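Local atomic coordinates of endo-beta-mannanase (Rhizomucor miehei, PDB entry 4QP0), a protein that probably hydrolyses internal beta-1,4-mannosidic linkages in mannans, galactomannans and glucomannans, as a secreted fungal enzyme of glycoside hydrolase family 5. Residues A[293-297]-A[306-310]. Numbering follows the deposited sequence.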
loop_
_atom_site.group_PDB
_atom_site.type_symbol
_atom_site.label_atom_id
_atom_site.label_comp_id
_atom_site.label_asym_id
_atom_site.label_seq_id
_atom_site.Cartn_x
_atom_site.Cartn_y
_atom_site.Cartn_z
ATOM N N GLU A 293 -5.714 -4.127 0.419
ATOM C CA GLU A 293 -6.742 -3.604 -0.475
ATOM C C GLU A 293 -7.776 -4.682 -0.727
ATOM O O GLU A 293 -7.433 -5.817 -1.061
ATOM C CB GLU A 293 -6.163 -3.167 -1.820
ATOM C CG GLU A 293 -5.717 -1.720 -1.886
ATOM C CD GLU A 293 -5.344 -1.273 -3.299
ATOM O OE1 GLU A 293 -6.161 -1.445 -4.234
ATOM O OE2 GLU A 293 -4.233 -0.728 -3.471
ATOM N N TYR A 294 -9.040 -4.329 -0.539
ATOM C CA TYR A 294 -10.130 -5.124 -1.089
ATOM C C TYR A 294 -11.308 -4.242 -1.426
ATOM O O TYR A 294 -11.498 -3.188 -0.811
ATOM C CB TYR A 294 -10.517 -6.311 -0.199
ATOM C CG TYR A 294 -11.054 -5.984 1.158
ATOM C CD1 TYR A 294 -12.428 -5.934 1.389
ATOM C CD2 TYR A 294 -10.197 -5.778 2.232
ATOM C CE1 TYR A 294 -12.934 -5.661 2.652
ATOM C CE2 TYR A 294 -10.686 -5.498 3.494
ATOM C CZ TYR A 294 -12.054 -5.443 3.703
ATOM O OH TYR A 294 -12.541 -5.161 4.956
ATOM N N GLY A 295 -12.069 -4.651 -2.431
ATOM C CA GLY A 295 -13.193 -3.846 -2.862
ATOM C C GLY A 295 -14.177 -4.555 -3.755
ATOM O O GLY A 295 -13.825 -5.497 -4.464
ATOM N N LEU A 296 -15.421 -4.093 -3.697
ATOM C CA LEU A 296 -16.459 -4.488 -4.633
ATOM C C LEU A 296 -17.171 -3.231 -5.138
ATOM O O LEU A 296 -17.351 -2.266 -4.381
ATOM C CB LEU A 296 -17.433 -5.475 -3.983
ATOM C CG LEU A 296 -16.827 -6.859 -3.702
ATOM C CD1 LEU A 296 -17.769 -7.706 -2.860
ATOM C CD2 LEU A 296 -16.440 -7.578 -4.994
ATOM N N SER A 297 -17.549 -3.257 -6.418
ATOM C CA SER A 297 -18.063 -2.086 -7.146
ATOM C C SER A 297 -19.403 -1.532 -6.672
ATOM O O SER A 297 -19.738 -0.388 -6.981
ATOM C CB SER A 297 -18.189 -2.398 -8.643
ATOM O OG SER A 297 -16.952 -2.799 -9.194
ATOM N N TYR A 306 -18.491 -8.693 1.815
ATOM C CA TYR A 306 -17.639 -8.185 2.894
ATOM C C TYR A 306 -17.783 -8.982 4.209
ATOM O O TYR A 306 -16.771 -9.410 4.764
ATOM C CB TYR A 306 -17.857 -6.680 3.112
ATOM C CG TYR A 306 -17.170 -5.773 2.108
ATOM C CD1 TYR A 306 -16.882 -4.444 2.426
ATOM C CD2 TYR A 306 -16.782 -6.242 0.852
ATOM C CE1 TYR A 306 -16.246 -3.610 1.515
ATOM C CE2 TYR A 306 -16.150 -5.413 -0.056
ATOM C CZ TYR A 306 -15.883 -4.102 0.281
ATOM O OH TYR A 306 -15.255 -3.280 -0.634
ATOM N N PRO A 307 -19.027 -9.212 4.703
ATOM C CA PRO A 307 -19.136 -10.017 5.929
ATOM C C PRO A 307 -18.529 -11.409 5.781
ATOM O O PRO A 307 -17.940 -11.935 6.735
ATOM C CB PRO A 307 -20.650 -10.112 6.162
ATOM C CG PRO A 307 -21.197 -8.888 5.520
ATOM C CD PRO A 307 -20.337 -8.662 4.304
ATOM N N VAL A 308 -18.660 -11.986 4.589
ATOM C CA VAL A 308 -18.088 -13.293 4.297
ATOM C C VAL A 308 -16.565 -13.217 4.351
ATOM O O VAL A 308 -15.931 -14.010 5.055
ATOM C CB VAL A 308 -18.562 -13.838 2.924
ATOM C CG1 VAL A 308 -18.027 -15.245 2.679
ATOM C CG2 VAL A 308 -20.086 -13.834 2.845
ATOM N N TRP A 309 -15.995 -12.252 3.627
ATOM C CA TRP A 309 -14.542 -12.082 3.537
ATOM C C TRP A 309 -13.939 -11.746 4.867
ATOM O O TRP A 309 -12.847 -12.210 5.199
ATOM C CB TRP A 309 -14.171 -10.965 2.568
ATOM C CG TRP A 309 -14.533 -11.178 1.117
ATOM C CD1 TRP A 309 -15.088 -12.308 0.515
ATOM C CD2 TRP A 309 -14.324 -10.230 0.017
ATOM N NE1 TRP A 309 -15.246 -12.116 -0.837
ATOM C CE2 TRP A 309 -14.808 -10.891 -1.197
ATOM C CE3 TRP A 309 -13.805 -8.938 -0.077
ATOM C CZ2 TRP A 309 -14.768 -10.268 -2.434
ATOM C CZ3 TRP A 309 -13.772 -8.323 -1.329
ATOM C CH2 TRP A 309 -14.232 -8.976 -2.477
ATOM N N GLN A 310 -14.642 -10.908 5.624
ATOM C CA GLN A 310 -14.157 -10.443 6.910
ATOM C C GLN A 310 -14.182 -11.575 7.949
ATOM O O GLN A 310 -13.216 -11.755 8.700
ATOM C CB GLN A 310 -14.941 -9.196 7.349
ATOM C CG GLN A 310 -14.543 -7.948 6.554
ATOM C CD GLN A 310 -15.463 -6.750 6.752
ATOM O OE1 GLN A 310 -16.485 -6.828 7.440
ATOM N NE2 GLN A 310 -15.104 -5.629 6.134
#
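Where strand 289-294 of the TIM barrel runs out into the loop leading to helix 299-315, two residues of 293-297 push into a cleft between the aromatic side chains of Tyr306 and Trp309. Tyr294 is the larger bump: its edge meets the face of Tyr306 in a T-shaped pair (centroids 5.2 Å apart, planes at 70°), while its CD1 lies 3.6 Å from Trp309 CE3. Leu296 is the smaller one, with CG 3.6 Å from Trp309 CH2 and CD1 4.0 Å from Tyr306 CE2. Between them the Tyr306 hydroxyl fits against the backbone, with Tyr306 OH 3.1 Å from Gly295 CA. Leu296 N donates a hydrogen bond of 3.2 Å to Tyr306 OH, and Gln310 NE2 donates one of 2.9 Å to Tyr294 OH, which is also hydrogen-bonded to Asp321 on the next strand of this beta-alpha-beta unit. Trp309 continues onto Leu257 and helix 270-284. The chemistry is thus an apolar, aromatic interlock in which both tyrosine hydroxyls are hydrogen-bonded across the seam, so these polar tips are accommodated in the buried layer between barrel strand and outer helix.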